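Local coordinates for SusD superfamily protein (Bacteroides fragilis NCTC 9343, PDB 3NQP), which probably binds glycans at the outer membrane of the bacterium, as SusD-family lipoproteins do when they serve nutrient uptake, at residues Y128-Y132 with E165-Q169; Y132-G136 with L492-I496; T277-G281 with V372-Y377. All blocks are in the same frame, centred on the assembly; numbering follows the deposited sequence.

Contact 1 of 3, residues Y128-Y132 with E165-Q169; sequences YFDLY and EVMTQ
Met167, Val166 and Tyr132 have most of the surface that this contact buries. Met167 is a selenomethionine. Segments 128-132 and 165-169 are both helical and run nearly antiparallel: their axes approach to 9.9 Å at a signed crossing angle of -157°. The closest CA atoms are those of Tyr132 and Val166, 6.9 Å apart. Met167 leaves its helix sideways. Its t, p, p rotamer brings CE over the face of the Tyr132 ring, 3.5 Å from the centroid, a CH-pi contact. SE lies 5.1 Å from that centroid, which makes this a Met-aromatic pair. The pairing of helices 110-135 and 163-181 is consistent with the TPR-like helical part of SusD proteins. Val166, chi1 t, points toward segment 128-132. Tyr132 has chi1 t, and its CB lies 4.1 Å from Val166 CG1. The same Val166 CG1 is 4.4 Å from Tyr128 CD1. Phe129, also t, brings CD1 to 4.0 Å from Met167 CE. Val210 of helix 200-216 packs on both Phe129 and Met167. The Tyr128 hydroxyl is hydrogen-bonded to Arg141 O.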
loop_
_atom_site.group_PDB
_atom_site.type_symbol
_atom_site.label_atom_id
_atom_site.label_comp_id
_atom_site.label_asym_id
_atom_site.label_seq_id
_atom_site.Cartn_x
_atom_site.Cartn_y
_atom_site.Cartn_z
ATOM N N TYR A 128 -0.150 13.870 3.751
ATOM C CA TYR A 128 -0.954 14.146 4.939
ATOM C C TYR A 128 -1.975 13.051 5.260
ATOM O O TYR A 128 -2.371 12.907 6.411
ATOM C CB TYR A 128 -1.613 15.534 4.864
ATOM C CG TYR A 128 -0.705 16.622 5.436
ATOM C CD1 TYR A 128 -0.394 16.671 6.800
ATOM C CD2 TYR A 128 -0.147 17.554 4.624
ATOM C CE1 TYR A 128 0.463 17.651 7.329
ATOM C CE2 TYR A 128 0.683 18.572 5.139
ATOM C CZ TYR A 128 0.981 18.618 6.489
ATOM O OH TYR A 128 1.801 19.634 6.977
ATOM N N PHE A 129 -2.401 12.290 4.255
ATOM C CA PHE A 129 -3.372 11.207 4.454
ATOM C C PHE A 129 -2.694 10.004 5.135
ATOM O O PHE A 129 -3.316 9.355 5.990
ATOM C CB PHE A 129 -4.037 10.822 3.124
ATOM C CG PHE A 129 -5.097 9.736 3.227
ATOM C CD1 PHE A 129 -6.103 9.790 4.166
ATOM C CD2 PHE A 129 -5.081 8.660 2.336
ATOM C CE1 PHE A 129 -7.075 8.803 4.227
ATOM C CE2 PHE A 129 -6.030 7.670 2.382
ATOM C CZ PHE A 129 -7.056 7.746 3.342
ATOM N N ASP A 130 -1.442 9.705 4.784
ATOM C CA ASP A 130 -0.653 8.737 5.576
ATOM C C ASP A 130 -0.530 9.247 7.033
ATOM O O ASP A 130 -0.777 8.477 7.991
ATOM C CB ASP A 130 0.713 8.480 4.974
ATOM C CG ASP A 130 0.715 7.334 3.914
ATOM O OD1 ASP A 130 -0.364 6.819 3.553
ATOM O OD2 ASP A 130 1.810 6.991 3.445
ATOM N N LEU A 131 -0.156 10.516 7.215
ATOM C CA LEU A 131 0.011 11.049 8.571
ATOM C C LEU A 131 -1.309 10.967 9.346
ATOM O O LEU A 131 -1.327 10.597 10.521
ATOM C CB LEU A 131 0.568 12.481 8.553
ATOM C CG LEU A 131 2.047 12.594 8.109
ATOM C CD1 LEU A 131 2.402 14.027 7.976
ATOM C CD2 LEU A 131 3.042 11.912 9.042
ATOM N N TYR A 132 -2.431 11.259 8.689
ATOM C CA TYR A 132 -3.759 11.167 9.366
ATOM C C TYR A 132 -4.115 9.741 9.760
ATOM O O TYR A 132 -4.614 9.497 10.846
ATOM C CB TYR A 132 -4.842 11.751 8.452
ATOM C CG TYR A 132 -6.273 11.613 8.859
ATOM C CD1 TYR A 132 -6.968 10.448 8.615
ATOM C CD2 TYR A 132 -6.944 12.666 9.519
ATOM C CE1 TYR A 132 -8.283 10.307 8.959
ATOM C CE2 TYR A 132 -8.298 12.558 9.857
ATOM C CZ TYR A 132 -8.969 11.371 9.566
ATOM O OH TYR A 132 -10.301 11.208 9.872
ATOM N N GLU A 165 -9.106 18.988 11.452
ATOM C CA GLU A 165 -8.357 20.075 10.806
ATOM C C GLU A 165 -7.428 19.518 9.718
ATOM O O GLU A 165 -7.327 20.117 8.648
ATOM C CB GLU A 165 -7.539 20.873 11.805
ATOM C CG GLU A 165 -8.410 21.713 12.756
ATOM C CD GLU A 165 -7.616 22.340 13.885
ATOM O OE1 GLU A 165 -6.761 21.707 14.488
ATOM O OE2 GLU A 165 -7.883 23.493 14.191
ATOM N N VAL A 166 -6.748 18.396 10.012
ATOM C CA VAL A 166 -5.829 17.743 9.034
ATOM C C VAL A 166 -6.619 17.282 7.794
ATOM O O VAL A 166 -6.185 17.489 6.638
ATOM C CB VAL A 166 -5.054 16.578 9.668
ATOM C CG1 VAL A 166 -4.246 15.809 8.643
ATOM C CG2 VAL A 166 -4.125 17.114 10.812
HETATM N N MSE A 167 -7.781 16.664 8.026
HETATM C CA MSE A 167 -8.601 16.156 6.909
HETATM C C MSE A 167 -9.212 17.300 6.105
HETATM O O MSE A 167 -9.388 17.202 4.896
HETATM C CB MSE A 167 -9.738 15.271 7.413
HETATM C CG MSE A 167 -10.506 14.565 6.287
HETATM SE SE MSE A 167 -9.457 13.615 4.958
HETATM C CE MSE A 167 -8.872 12.097 5.974
ATOM N N THR A 168 -9.561 18.380 6.771
ATOM C CA THR A 168 -10.029 19.563 6.028
ATOM C C THR A 168 -8.964 19.986 5.007
ATOM O O THR A 168 -9.293 20.276 3.852
ATOM C CB THR A 168 -10.435 20.684 6.988
ATOM O OG1 THR A 168 -11.572 20.208 7.711
ATOM C CG2 THR A 168 -10.786 21.976 6.258
ATOM N N GLN A 169 -7.695 19.950 5.409
ATOM C CA GLN A 169 -6.613 20.360 4.568
ATOM C C GLN A 169 -6.384 19.371 3.453
ATOM O O GLN A 169 -6.131 19.764 2.303
ATOM C CB GLN A 169 -5.314 20.463 5.356
ATOM C CG GLN A 169 -4.131 20.967 4.496
ATOM C CD GLN A 169 -4.357 22.356 3.935
ATOM O OE1 GLN A 169 -4.920 23.218 4.602
ATOM N NE2 GLN A 169 -3.905 22.583 2.699
#

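Contact 2 of 3, residues Y132-G136 with L492-I496; sequences YRIYG and LLWPI
Residues 132-135 form the last turn of helix 110-135. Gly136 then leaves helical geometry with positive phi (79°), while its N still bonds to Tyr132 O at 2.8 Å. In segment 492-496, Leu492 has helical phi/psi, and the chain is extended from Leu493 onward. The closest CA atoms are Tyr135 and Leu493, 5.1 Å apart. Trp494 N donates to Ile134 O at 2.8 Å, and Leu493 CA lies 3.4 Å from the same Ile134 O, a CA-H...O contact. Water 1 donates to Arg133 O (2.8 Å) and Leu492 O (2.7 Å). Among the side chains, Trp494 (chi1 m, chi2 42°) lays its indole against Ile134 (m, m): Ile134 CG2 sits over the five-membered ring, 3.7 Å from its centroid, a CH-pi contact. Tyr135, chi1 m, brings CE1 to 4.1 Å from Trp494 CB and 3.8 Å from Ile496 CG2. Its OH lies 2.8 Å from water 2, and that water donates to Pro495 O at 2.7 Å. Leu493 CD1 lies 3.7 Å from Tyr135 O. A CB on Gly136 would lie tight against this Leu493 CD1. The contact joins a loop close to the chain's C-terminus to the C-terminal end of helix 110-135. Carbonyls at the helix end are used by the loop and water, while Ile134 and Tyr135 pack against Trp494, Leu493 and Ile496.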
loop_
_atom_site.group_PDB
_atom_site.type_symbol
_atom_site.label_atom_id
_atom_site.label_comp_id
_atom_site.label_asym_id
_atom_site.label_seq_id
_atom_site.Cartn_x
_atom_site.Cartn_y
_atom_site.Cartn_z
ATOM N N TYR A 132 -2.431 11.259 8.689
ATOM C CA TYR A 132 -3.759 11.167 9.366
ATOM C C TYR A 132 -4.115 9.741 9.760
ATOM O O TYR A 132 -4.614 9.497 10.846
ATOM C CB TYR A 132 -4.842 11.751 8.452
ATOM C CG TYR A 132 -6.273 11.613 8.859
ATOM C CD1 TYR A 132 -6.968 10.448 8.615
ATOM C CD2 TYR A 132 -6.944 12.666 9.519
ATOM C CE1 TYR A 132 -8.283 10.307 8.959
ATOM C CE2 TYR A 132 -8.298 12.558 9.857
ATOM C CZ TYR A 132 -8.969 11.371 9.566
ATOM O OH TYR A 132 -10.301 11.208 9.872
ATOM N N ARG A 133 -3.873 8.777 8.870
ATOM C CA ARG A 133 -4.193 7.391 9.189
ATOM C C ARG A 133 -3.287 6.769 10.250
ATOM O O ARG A 133 -3.694 5.876 10.995
ATOM C CB ARG A 133 -4.176 6.549 7.919
ATOM C CG ARG A 133 -5.306 6.954 6.967
ATOM C CD ARG A 133 -5.376 6.020 5.758
ATOM N NE ARG A 133 -4.235 6.205 4.899
ATOM C CZ ARG A 133 -4.033 5.543 3.777
ATOM N NH1 ARG A 133 -4.933 4.659 3.339
ATOM N NH2 ARG A 133 -2.961 5.801 3.067
ATOM N N ILE A 134 -2.046 7.227 10.300
ATOM C CA ILE A 134 -1.081 6.712 11.262
ATOM C C ILE A 134 -1.220 7.426 12.605
ATOM O O ILE A 134 -1.255 6.784 13.608
ATOM C CB ILE A 134 0.360 6.881 10.732
ATOM C CG1 ILE A 134 0.578 6.000 9.510
ATOM C CG2 ILE A 134 1.463 6.622 11.842
ATOM C CD1 ILE A 134 0.628 4.505 9.817
ATOM N N TYR A 135 -1.311 8.752 12.591
ATOM C CA TYR A 135 -1.240 9.556 13.829
ATOM C C TYR A 135 -2.533 10.271 14.201
ATOM O O TYR A 135 -2.650 10.708 15.346
ATOM C CB TYR A 135 -0.155 10.633 13.689
ATOM C CG TYR A 135 1.230 10.075 13.536
ATOM C CD1 TYR A 135 1.879 9.494 14.602
ATOM C CD2 TYR A 135 1.882 10.101 12.304
ATOM C CE1 TYR A 135 3.138 8.940 14.456
ATOM C CE2 TYR A 135 3.143 9.562 12.152
ATOM C CZ TYR A 135 3.777 8.992 13.227
ATOM O OH TYR A 135 5.037 8.452 13.090
ATOM N N GLY A 136 -3.467 10.434 13.253
ATOM C CA GLY A 136 -4.637 11.277 13.483
ATOM C C GLY A 136 -4.269 12.747 13.326
ATOM O O GLY A 136 -3.939 13.217 12.232
ATOM N N LEU A 492 -5.003 1.939 17.540
ATOM C CA LEU A 492 -5.393 2.227 16.161
ATOM C C LEU A 492 -4.448 3.280 15.552
ATOM O O LEU A 492 -4.164 3.227 14.344
ATOM C CB LEU A 492 -6.845 2.712 16.076
ATOM C CG LEU A 492 -7.995 1.781 16.489
ATOM C CD1 LEU A 492 -9.326 2.569 16.461
ATOM C CD2 LEU A 492 -8.037 0.526 15.597
ATOM N N LEU A 493 -4.006 4.242 16.397
ATOM C CA LEU A 493 -3.057 5.280 16.049
ATOM C C LEU A 493 -1.691 4.971 16.644
ATOM O O LEU A 493 -1.570 4.166 17.547
ATOM C CB LEU A 493 -3.544 6.683 16.455
ATOM C CG LEU A 493 -4.949 7.058 15.955
ATOM C CD1 LEU A 493 -5.394 8.437 16.494
ATOM C CD2 LEU A 493 -5.063 6.991 14.429
ATOM N N TRP A 494 -0.659 5.557 16.057
ATOM C CA TRP A 494 0.708 5.327 16.465
ATOM C C TRP A 494 1.224 6.410 17.429
ATOM O O TRP A 494 0.825 7.601 17.347
ATOM C CB TRP A 494 1.604 5.255 15.233
ATOM C CG TRP A 494 1.319 4.156 14.241
ATOM C CD1 TRP A 494 0.104 3.734 13.804
ATOM C CD2 TRP A 494 2.299 3.413 13.512
ATOM N NE1 TRP A 494 0.267 2.740 12.841
ATOM C CE2 TRP A 494 1.610 2.544 12.646
ATOM C CE3 TRP A 494 3.709 3.412 13.493
ATOM C CZ2 TRP A 494 2.277 1.672 11.770
ATOM C CZ3 TRP A 494 4.367 2.532 12.647
ATOM C CH2 TRP A 494 3.659 1.684 11.788
ATOM N N PRO A 495 2.045 6.001 18.402
ATOM C CA PRO A 495 2.547 7.010 19.331
ATOM C C PRO A 495 3.766 7.733 18.772
ATOM O O PRO A 495 4.327 7.321 17.763
ATOM C CB PRO A 495 2.959 6.174 20.527
ATOM C CG PRO A 495 3.474 4.869 19.894
ATOM C CD PRO A 495 2.683 4.688 18.630
ATOM N N ILE A 496 4.139 8.841 19.398
ATOM C CA ILE A 496 5.402 9.482 19.088
ATOM C C ILE A 496 6.405 9.286 20.253
ATOM O O ILE A 496 6.006 9.029 21.411
ATOM C CB ILE A 496 5.183 10.930 18.674
ATOM C CG1 ILE A 496 4.592 11.738 19.809
ATOM C CG2 ILE A 496 4.231 11.021 17.406
ATOM C CD1 ILE A 496 4.607 13.232 19.501
HETATM O O HOH W 1 -2.759 3.483 12.031
HETATM O O HOH W 2 5.809 7.150 15.462
#

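Contact 3 of 3, residues T277-G281 with V372-Y377. With EDO (1,2-ethanediol), chain F.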
loop_
_atom_site.group_PDB
_atom_site.type_symbol
_atom_site.label_atom_id
_atom_site.label_comp_id
_atom_site.label_asym_id
_atom_site.label_seq_id
_atom_site.Cartn_x
_atom_site.Cartn_y
_atom_site.Cartn_z
ATOM N N THR A 277 17.292 1.184 -6.210
ATOM C CA THR A 277 16.652 -0.117 -6.118
ATOM C C THR A 277 15.978 -0.262 -4.749
ATOM O O THR A 277 16.192 0.542 -3.859
ATOM C CB THR A 277 17.687 -1.272 -6.359
ATOM O OG1 THR A 277 18.760 -1.181 -5.419
ATOM C CG2 THR A 277 18.269 -1.199 -7.792
ATOM N N ASN A 278 15.123 -1.263 -4.589
ATOM C CA ASN A 278 14.337 -1.385 -3.375
ATOM C C ASN A 278 14.812 -2.604 -2.587
ATOM O O ASN A 278 15.708 -3.355 -3.046
ATOM C CB ASN A 278 12.851 -1.414 -3.732
ATOM C CG ASN A 278 12.486 -2.549 -4.663
ATOM O OD1 ASN A 278 12.742 -3.705 -4.339
ATOM N ND2 ASN A 278 11.829 -2.225 -5.800
ATOM N N SER A 279 14.216 -2.786 -1.419
ATOM C CA SER A 279 14.583 -3.847 -0.486
ATOM C C SER A 279 13.735 -5.115 -0.598
ATOM O O SER A 279 13.660 -5.876 0.358
ATOM C CB SER A 279 14.471 -3.256 0.930
ATOM O OG SER A 279 15.449 -2.222 1.084
ATOM N N ASN A 280 13.182 -5.402 -1.781
ATOM C CA ASN A 280 12.356 -6.582 -1.967
ATOM C C ASN A 280 13.163 -7.891 -1.805
ATOM O O ASN A 280 12.576 -8.972 -1.555
ATOM C CB ASN A 280 11.556 -6.531 -3.284
ATOM C CG ASN A 280 10.366 -5.567 -3.227
ATOM O OD1 ASN A 280 10.125 -4.940 -2.184
ATOM N ND2 ASN A 280 9.630 -5.413 -4.369
ATOM N N GLY A 281 14.506 -7.786 -1.846
ATOM C CA GLY A 281 15.381 -8.945 -1.530
ATOM C C GLY A 281 15.282 -9.465 -0.112
ATOM O O GLY A 281 15.668 -10.620 0.194
ATOM N N VAL A 372 18.825 -7.489 -9.857
ATOM C CA VAL A 372 18.589 -6.083 -9.574
ATOM C C VAL A 372 17.157 -5.871 -9.108
ATOM O O VAL A 372 16.222 -6.148 -9.831
ATOM C CB VAL A 372 18.877 -5.210 -10.825
ATOM C CG1 VAL A 372 18.651 -3.732 -10.517
ATOM C CG2 VAL A 372 20.330 -5.387 -11.335
ATOM N N TYR A 373 16.974 -5.396 -7.886
ATOM C CA TYR A 373 15.612 -5.195 -7.342
ATOM C C TYR A 373 15.021 -3.844 -7.803
ATOM O O TYR A 373 14.871 -2.930 -7.015
ATOM C CB TYR A 373 15.615 -5.306 -5.825
ATOM C CG TYR A 373 16.037 -6.689 -5.364
ATOM C CD1 TYR A 373 15.179 -7.776 -5.474
ATOM C CD2 TYR A 373 17.295 -6.914 -4.856
ATOM C CE1 TYR A 373 15.576 -9.059 -5.046
ATOM C CE2 TYR A 373 17.696 -8.166 -4.449
ATOM C CZ TYR A 373 16.827 -9.245 -4.550
ATOM O OH TYR A 373 17.225 -10.494 -4.132
ATOM N N CYS A 374 14.715 -3.747 -9.100
ATOM C CA CYS A 374 14.150 -2.548 -9.686
ATOM C C CYS A 374 12.684 -2.708 -10.044
ATOM O O CYS A 374 12.190 -2.032 -10.941
ATOM C CB CYS A 374 14.988 -2.105 -10.900
ATOM S SG CYS A 374 15.017 -3.295 -12.252
ATOM N N GLY A 375 11.966 -3.617 -9.363
ATOM C CA GLY A 375 10.510 -3.661 -9.495
ATOM C C GLY A 375 9.880 -2.330 -9.049
ATOM O O GLY A 375 10.280 -1.781 -8.039
ATOM N N ASP A 376 8.942 -1.784 -9.809
ATOM C CA ASP A 376 8.345 -0.492 -9.427
ATOM C C ASP A 376 7.392 -0.711 -8.261
ATOM O O ASP A 376 6.808 -1.805 -8.115
ATOM C CB ASP A 376 7.548 0.118 -10.587
ATOM C CG ASP A 376 8.428 0.839 -11.632
ATOM O OD1 ASP A 376 9.674 0.876 -11.471
ATOM O OD2 ASP A 376 7.824 1.363 -12.627
ATOM N N TYR A 377 7.247 0.303 -7.405
ATOM C CA TYR A 377 6.283 0.203 -6.292
ATOM C C TYR A 377 4.917 0.782 -6.722
ATOM O O TYR A 377 4.740 2.007 -6.781
ATOM C CB TYR A 377 6.863 0.892 -5.022
ATOM C CG TYR A 377 7.432 -0.077 -4.003
ATOM C CD1 TYR A 377 8.327 -1.075 -4.376
ATOM C CD2 TYR A 377 7.009 -0.063 -2.684
ATOM C CE1 TYR A 377 8.814 -1.968 -3.454
ATOM C CE2 TYR A 377 7.467 -0.982 -1.775
ATOM C CZ TYR A 377 8.357 -1.925 -2.146
ATOM O OH TYR A 377 8.766 -2.845 -1.214
HETATM C C1 EDO F . 20.469 2.344 -4.064
HETATM O O1 EDO F . 19.014 2.222 -3.967
HETATM C C2 EDO F . 21.274 1.114 -4.514
HETATM O O2 EDO F . 20.874 0.367 -5.728
HETATM O O HOH W 3 12.365 -5.134 -6.936
#
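Thr277 begins the segment at an exposed edge. Its N donates to O1 of an ethanediol at 3.0 Å, and its OG1 shares a hydrogen bond of 2.6 Å with O2. The diol probably comes from the crystallisation liquor. Thr277 CG2 also touches Val372 CG1 at 3.7 Å. Asn278 N donates to Tyr373 O at 3.0 Å; Tyr373 is the centre of an inverse gamma turn. Asn278 OD1 accepts from Asn280 N at 3.1 Å, an Asx turn, and from water 3 at 3.0 Å. That water accepts from Gly375 N at 2.9 Å. Asn280 OD1 accepts from Tyr377 OH at 2.7 Å, and its ND2 bonds to Asn361 O. Gly281 CA lies over the face of the Tyr373 ring, 3.7 Å from the centroid, a CH-pi contact. A CB here would clash with Tyr373 CE2. The Tyr373 hydroxyl bonds to Thr312. Two SusD-family loops are thus joined by two direct hydrogen bonds, from the Asn278 backbone and the Tyr377 hydroxyl, by a water bridge, and by Gly281 packing on the Tyr373 ring.

Contacts 1 and 2 are neighbours, with centres 11 Å apart. Both use helix 110-135 and share Tyr132, which points toward helix 163-181 and away from the 492-496 loop. They also touch directly, Val166 CG2 to Gly136 O at 4.2 Å. One helix end is therefore packed against another helix and against a loop distant in sequence. Contact 3 lies on the opposite side of the chain's centre from contact 1. Its centre is about 29 Å from that of contact 1 and about 27 Å from that of contact 2, and it touches neither. In sequence it is nested within the loop that contact 2 closes. The ethanediol belongs to contact 3 and marks no established glycan site.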